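Local coordinates for protein CT_858 (PDB 3DOR) that probably acts as a secreted serine-type endopeptidase of Chlamydia trachomatis, with a PDZ-like domain and a peptidase family S41 region, at residues V346-D358 against L439-Y453. Residues are numbered along the deposited sequence; the frame is centred on the assembly and turned at random.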
loop_
_atom_site.group_PDB
_atom_site.type_symbol
_atom_site.label_atom_id
_atom_site.label_comp_id
_atom_site.label_asym_id
_atom_site.label_seq_id
_atom_site.Cartn_x
_atom_site.Cartn_y
_atom_site.Cartn_z
ATOM N N VAL B 346 14.451 10.628 -0.392
ATOM C CA VAL B 346 15.647 10.959 -1.148
ATOM C C VAL B 346 15.492 12.253 -1.972
ATOM O O VAL B 346 16.408 13.084 -2.030
ATOM C CB VAL B 346 16.024 9.801 -2.114
ATOM C CG1 VAL B 346 17.319 10.131 -2.837
ATOM C CG2 VAL B 346 16.188 8.495 -1.339
ATOM N N LEU B 347 14.343 12.421 -2.616
ATOM C CA LEU B 347 14.125 13.609 -3.437
ATOM C C LEU B 347 14.113 14.876 -2.579
ATOM O O LEU B 347 14.620 15.920 -2.997
ATOM C CB LEU B 347 12.820 13.480 -4.232
ATOM C CG LEU B 347 12.794 12.403 -5.337
ATOM C CD1 LEU B 347 11.360 12.206 -5.813
ATOM C CD2 LEU B 347 13.707 12.801 -6.501
ATOM N N TYR B 348 13.541 14.779 -1.383
ATOM C CA TYR B 348 13.488 15.915 -0.466
ATOM C C TYR B 348 14.902 16.228 0.029
ATOM O O TYR B 348 15.298 17.389 0.139
ATOM C CB TYR B 348 12.579 15.593 0.711
ATOM C CG TYR B 348 12.563 16.658 1.790
ATOM C CD1 TYR B 348 12.018 17.924 1.545
ATOM C CD2 TYR B 348 13.057 16.384 3.067
ATOM C CE1 TYR B 348 11.957 18.889 2.553
ATOM C CE2 TYR B 348 13.003 17.338 4.084
ATOM C CZ TYR B 348 12.447 18.587 3.822
ATOM O OH TYR B 348 12.348 19.514 4.833
ATOM N N LEU B 349 15.652 15.172 0.336
ATOM C CA LEU B 349 17.036 15.298 0.774
ATOM C C LEU B 349 17.789 16.046 -0.328
ATOM O O LEU B 349 18.570 16.957 -0.051
ATOM C CB LEU B 349 17.646 13.900 0.983
ATOM C CG LEU B 349 19.157 13.659 1.199
ATOM C CD1 LEU B 349 19.865 13.815 -0.094
ATOM C CD2 LEU B 349 19.742 14.612 2.235
ATOM N N TYR B 350 17.533 15.667 -1.580
ATOM C CA TYR B 350 18.189 16.300 -2.725
ATOM C C TYR B 350 17.811 17.771 -2.866
ATOM O O TYR B 350 18.637 18.589 -3.251
ATOM C CB TYR B 350 17.845 15.555 -4.029
ATOM C CG TYR B 350 18.545 14.218 -4.201
ATOM C CD1 TYR B 350 19.374 13.701 -3.200
ATOM C CD2 TYR B 350 18.380 13.468 -5.367
ATOM C CE1 TYR B 350 20.021 12.470 -3.354
ATOM C CE2 TYR B 350 19.019 12.244 -5.532
ATOM C CZ TYR B 350 19.837 11.750 -4.522
ATOM O OH TYR B 350 20.454 10.534 -4.686
ATOM N N ALA B 351 16.564 18.108 -2.562
ATOM C CA ALA B 351 16.120 19.495 -2.651
ATOM C C ALA B 351 16.882 20.358 -1.640
ATOM O O ALA B 351 17.344 21.448 -1.958
ATOM C CB ALA B 351 14.625 19.582 -2.385
ATOM N N LEU B 352 17.010 19.869 -0.416
ATOM C CA LEU B 352 17.723 20.615 0.612
ATOM C C LEU B 352 19.189 20.808 0.242
ATOM O O LEU B 352 19.735 21.897 0.414
ATOM C CB LEU B 352 17.596 19.909 1.962
ATOM C CG LEU B 352 16.147 19.711 2.426
ATOM C CD1 LEU B 352 16.151 19.367 3.921
ATOM C CD2 LEU B 352 15.328 20.986 2.185
ATOM N N LEU B 353 19.827 19.757 -0.270
ATOM C CA LEU B 353 21.221 19.863 -0.689
ATOM C C LEU B 353 21.369 20.900 -1.813
ATOM O O LEU B 353 22.343 21.659 -1.844
ATOM C CB LEU B 353 21.738 18.501 -1.172
ATOM C CG LEU B 353 22.025 17.470 -0.065
ATOM C CD1 LEU B 353 22.119 16.083 -0.651
ATOM C CD2 LEU B 353 23.323 17.827 0.651
ATOM N N SER B 354 20.401 20.936 -2.729
ATOM C CA SER B 354 20.458 21.873 -3.850
ATOM C C SER B 354 20.487 23.334 -3.395
ATOM O O SER B 354 20.951 24.203 -4.125
ATOM C CB SER B 354 19.276 21.653 -4.814
ATOM O OG SER B 354 18.103 22.281 -4.339
ATOM N N MET B 355 20.022 23.609 -2.183
ATOM C CA MET B 355 20.024 24.979 -1.702
ATOM C C MET B 355 21.232 25.310 -0.830
ATOM O O MET B 355 21.376 26.443 -0.351
ATOM C CB MET B 355 18.728 25.260 -0.945
ATOM C CG MET B 355 17.490 25.181 -1.840
ATOM S SD MET B 355 15.952 25.565 -0.972
ATOM C CE MET B 355 15.257 23.975 -0.759
ATOM N N LEU B 356 22.113 24.332 -0.644
ATOM C CA LEU B 356 23.290 24.544 0.186
ATOM C C LEU B 356 24.584 24.544 -0.604
ATOM O O LEU B 356 25.655 24.298 -0.048
ATOM C CB LEU B 356 23.358 23.474 1.259
ATOM C CG LEU B 356 22.160 23.442 2.206
ATOM C CD1 LEU B 356 22.218 22.173 3.048
ATOM C CD2 LEU B 356 22.169 24.688 3.075
ATOM N N THR B 357 24.488 24.809 -1.902
ATOM C CA THR B 357 25.675 24.832 -2.745
ATOM C C THR B 357 25.477 25.706 -3.975
ATOM O O THR B 357 24.345 25.948 -4.395
ATOM C CB THR B 357 26.043 23.418 -3.218
ATOM O OG1 THR B 357 27.235 23.482 -4.009
ATOM C CG2 THR B 357 24.912 22.821 -4.058
ATOM N N ASP B 358 26.585 26.184 -4.540
ATOM C CA ASP B 358 26.548 27.002 -5.748
ATOM C C ASP B 358 27.245 26.244 -6.881
ATOM O O ASP B 358 27.398 26.755 -7.992
ATOM C CB ASP B 358 27.222 28.364 -5.510
ATOM C CG ASP B 358 28.694 28.248 -5.127
ATOM O OD1 ASP B 358 29.160 27.129 -4.827
ATOM O OD2 ASP B 358 29.384 29.287 -5.110
ATOM N N LEU B 439 20.194 6.804 -7.896
ATOM C CA LEU B 439 18.754 6.808 -7.691
ATOM C C LEU B 439 18.169 7.879 -8.601
ATOM O O LEU B 439 18.765 8.944 -8.769
ATOM C CB LEU B 439 18.429 7.096 -6.225
ATOM C CG LEU B 439 19.014 6.076 -5.243
ATOM C CD1 LEU B 439 18.669 6.453 -3.794
ATOM C CD2 LEU B 439 18.459 4.707 -5.578
ATOM N N PHE B 440 17.020 7.576 -9.202
ATOM C CA PHE B 440 16.344 8.488 -10.123
ATOM C C PHE B 440 17.274 8.924 -11.248
ATOM O O PHE B 440 16.943 9.822 -12.022
ATOM C CB PHE B 440 15.824 9.730 -9.389
ATOM C CG PHE B 440 14.816 9.425 -8.310
ATOM C CD1 PHE B 440 15.194 9.404 -6.973
ATOM C CD2 PHE B 440 13.496 9.146 -8.636
ATOM C CE1 PHE B 440 14.275 9.108 -5.976
ATOM C CE2 PHE B 440 12.563 8.845 -7.647
ATOM C CZ PHE B 440 12.955 8.827 -6.313
ATOM N N GLY B 441 18.436 8.285 -11.334
ATOM C CA GLY B 441 19.392 8.635 -12.369
ATOM C C GLY B 441 20.200 9.898 -12.104
ATOM O O GLY B 441 21.063 10.238 -12.902
ATOM N N PHE B 442 19.932 10.594 -10.997
ATOM C CA PHE B 442 20.660 11.825 -10.662
ATOM C C PHE B 442 22.133 11.559 -10.340
ATOM O O PHE B 442 22.477 11.065 -9.259
ATOM C CB PHE B 442 20.020 12.533 -9.459
ATOM C CG PHE B 442 18.629 13.057 -9.716
ATOM C CD1 PHE B 442 17.870 12.581 -10.780
ATOM C CD2 PHE B 442 18.057 13.990 -8.850
ATOM C CE1 PHE B 442 16.559 13.020 -10.982
ATOM C CE2 PHE B 442 16.746 14.436 -9.041
ATOM C CZ PHE B 442 15.993 13.950 -10.109
ATOM N N GLU B 443 23.004 11.899 -11.281
ATOM C CA GLU B 443 24.432 11.708 -11.098
ATOM C C GLU B 443 24.955 12.715 -10.095
ATOM O O GLU B 443 25.902 12.452 -9.347
ATOM C CB GLU B 443 25.150 11.905 -12.423
ATOM C CG GLU B 443 24.712 10.910 -13.465
ATOM C CD GLU B 443 25.879 10.157 -14.049
ATOM O OE1 GLU B 443 26.698 10.799 -14.743
ATOM O OE2 GLU B 443 25.977 8.931 -13.808
ATOM N N LYS B 444 24.332 13.883 -10.080
ATOM C CA LYS B 444 24.772 14.911 -9.164
ATOM C C LYS B 444 23.660 15.871 -8.837
ATOM O O LYS B 444 22.661 15.961 -9.550
ATOM C CB LYS B 444 25.959 15.678 -9.761
ATOM C CG LYS B 444 25.677 16.299 -11.118
ATOM C CD LYS B 444 26.928 16.928 -11.728
ATOM C CE LYS B 444 27.989 15.889 -12.039
ATOM N NZ LYS B 444 29.129 16.459 -12.822
ATOM N N ILE B 445 23.835 16.556 -7.720
ATOM C CA ILE B 445 22.889 17.555 -7.292
ATOM C C ILE B 445 23.291 18.835 -7.987
ATOM O O ILE B 445 24.462 19.212 -7.991
ATOM C CB ILE B 445 22.936 17.750 -5.768
ATOM C CG1 ILE B 445 21.963 16.764 -5.116
ATOM C CG2 ILE B 445 22.585 19.184 -5.416
ATOM C CD1 ILE B 445 22.450 16.201 -3.844
ATOM N N HIS B 446 22.317 19.483 -8.604
ATOM C CA HIS B 446 22.558 20.737 -9.289
ATOM C C HIS B 446 22.021 21.824 -8.389
ATOM O O HIS B 446 20.973 21.661 -7.776
ATOM C CB HIS B 446 21.855 20.712 -10.643
ATOM C CG HIS B 446 22.381 19.644 -11.544
ATOM N ND1 HIS B 446 23.523 19.808 -12.301
ATOM C CD2 HIS B 446 21.991 18.359 -11.726
ATOM C CE1 HIS B 446 23.810 18.670 -12.907
ATOM N NE2 HIS B 446 22.897 17.775 -12.574
ATOM N N PRO B 447 22.744 22.946 -8.279
ATOM C CA PRO B 447 22.305 24.049 -7.421
ATOM C C PRO B 447 20.927 24.602 -7.738
ATOM O O PRO B 447 20.566 24.769 -8.904
ATOM C CB PRO B 447 23.420 25.087 -7.579
ATOM C CG PRO B 447 24.086 24.722 -8.873
ATOM C CD PRO B 447 24.043 23.233 -8.911
ATOM N N HIS B 448 20.157 24.856 -6.684
ATOM C CA HIS B 448 18.813 25.407 -6.804
ATOM C C HIS B 448 18.992 26.679 -7.630
ATOM O O HIS B 448 19.993 27.375 -7.495
ATOM C CB HIS B 448 18.268 25.725 -5.408
ATOM C CG HIS B 448 16.834 26.153 -5.386
ATOM N ND1 HIS B 448 16.440 27.453 -5.623
ATOM C CD2 HIS B 448 15.698 25.458 -5.133
ATOM C CE1 HIS B 448 15.124 27.539 -5.513
ATOM N NE2 HIS B 448 14.651 26.342 -5.215
ATOM N N PRO B 449 18.036 26.984 -8.517
ATOM C CA PRO B 449 18.180 28.193 -9.333
ATOM C C PRO B 449 18.111 29.524 -8.575
ATOM O O PRO B 449 18.784 30.477 -8.960
ATOM C CB PRO B 449 17.059 28.039 -10.370
ATOM C CG PRO B 449 15.988 27.320 -9.585
ATOM C CD PRO B 449 16.796 26.260 -8.850
ATOM N N ARG B 450 17.331 29.587 -7.498
ATOM C CA ARG B 450 17.171 30.828 -6.738
ATOM C C ARG B 450 17.948 30.943 -5.425
ATOM O O ARG B 450 18.536 31.992 -5.146
ATOM C CB ARG B 450 15.697 31.074 -6.413
ATOM C CG ARG B 450 14.713 30.892 -7.558
ATOM C CD ARG B 450 13.333 31.402 -7.133
ATOM N NE ARG B 450 12.229 30.678 -7.762
ATOM C CZ ARG B 450 10.946 31.007 -7.624
ATOM N NH1 ARG B 450 10.599 32.055 -6.883
ATOM N NH2 ARG B 450 10.003 30.283 -8.220
ATOM N N VAL B 451 17.932 29.898 -4.601
ATOM C CA VAL B 451 18.635 29.978 -3.330
ATOM C C VAL B 451 19.785 28.991 -3.240
ATOM O O VAL B 451 19.607 27.777 -3.390
ATOM C CB VAL B 451 17.648 29.819 -2.121
ATOM C CG1 VAL B 451 16.211 29.929 -2.610
ATOM C CG2 VAL B 451 17.876 28.522 -1.389
ATOM N N GLN B 452 20.974 29.540 -3.007
ATOM C CA GLN B 452 22.205 28.764 -2.911
ATOM C C GLN B 452 23.098 29.282 -1.783
ATOM O O GLN B 452 23.730 30.323 -1.933
ATOM C CB GLN B 452 23.009 28.873 -4.219
ATOM C CG GLN B 452 22.298 28.439 -5.500
ATOM C CD GLN B 452 23.068 28.860 -6.747
ATOM O OE1 GLN B 452 24.244 29.214 -6.664
ATOM N NE2 GLN B 452 22.414 28.813 -7.906
ATOM N N TYR B 453 23.173 28.581 -0.659
ATOM C CA TYR B 453 24.063 29.051 0.394
ATOM C C TYR B 453 25.477 28.674 -0.064
ATOM O O TYR B 453 25.747 27.506 -0.358
ATOM C CB TYR B 453 23.740 28.376 1.719
ATOM C CG TYR B 453 24.438 29.027 2.896
ATOM C CD1 TYR B 453 24.066 30.297 3.336
ATOM C CD2 TYR B 453 25.472 28.375 3.570
ATOM C CE1 TYR B 453 24.702 30.902 4.413
ATOM C CE2 TYR B 453 26.115 28.974 4.649
ATOM C CZ TYR B 453 25.723 30.236 5.063
ATOM O OH TYR B 453 26.343 30.831 6.132
HETATM O O HOH W 1 21.060 10.057 -7.323
HETATM O O HOH W 2 25.598 28.682 -9.124
#
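Leu-347 lies over one face of the Phe-440 ring where helix 346-354 of the S41 peptidase region meets 439-453, a segment whose short strand 444-445 pairs with strand 361-368. This CH-pi contact sets Leu-347 CD2 3.8 Å from the ring centroid, 13° off the normal, while Val-346 CB approaches the ring edge.

Apolar packing continues along the helix. The rings of Tyr-350 and Phe-442 meet obliquely, their planes at 32°, and Tyr-405 touches both side chains. Ile-445 reaches the helix with two branches: CG2 faces the backbone of Ser-354, and CD1 presses tightly on Leu-353 CD1, 3.2 Å away. Val-451 CG2 packs closely against Met-355 CG. With CG anti to the carbonyl carbon (chi1 -64°) and SD extended beyond it, Met-355 sets SD over a face of the His-448 ring, 4.5 Å from its centroid, in a sulfur-aromatic contact.

Two backbone bonds tie Ser-354 and Met-355 to the other segment: His-448 N donates to Ser-354 O and Tyr-453 N to Met-355 O, both nearly straight. His-448 ND1 accepts from both Arg-450 N and Val-451 N, two bonds that help fix the rotation of its ring.

Water bridges both ends: one links Asp-358 O to Gln-452 OE1, and another accepts from Tyr-350 OH at 2.7 Å while donating to Leu-439 O and Phe-442 O.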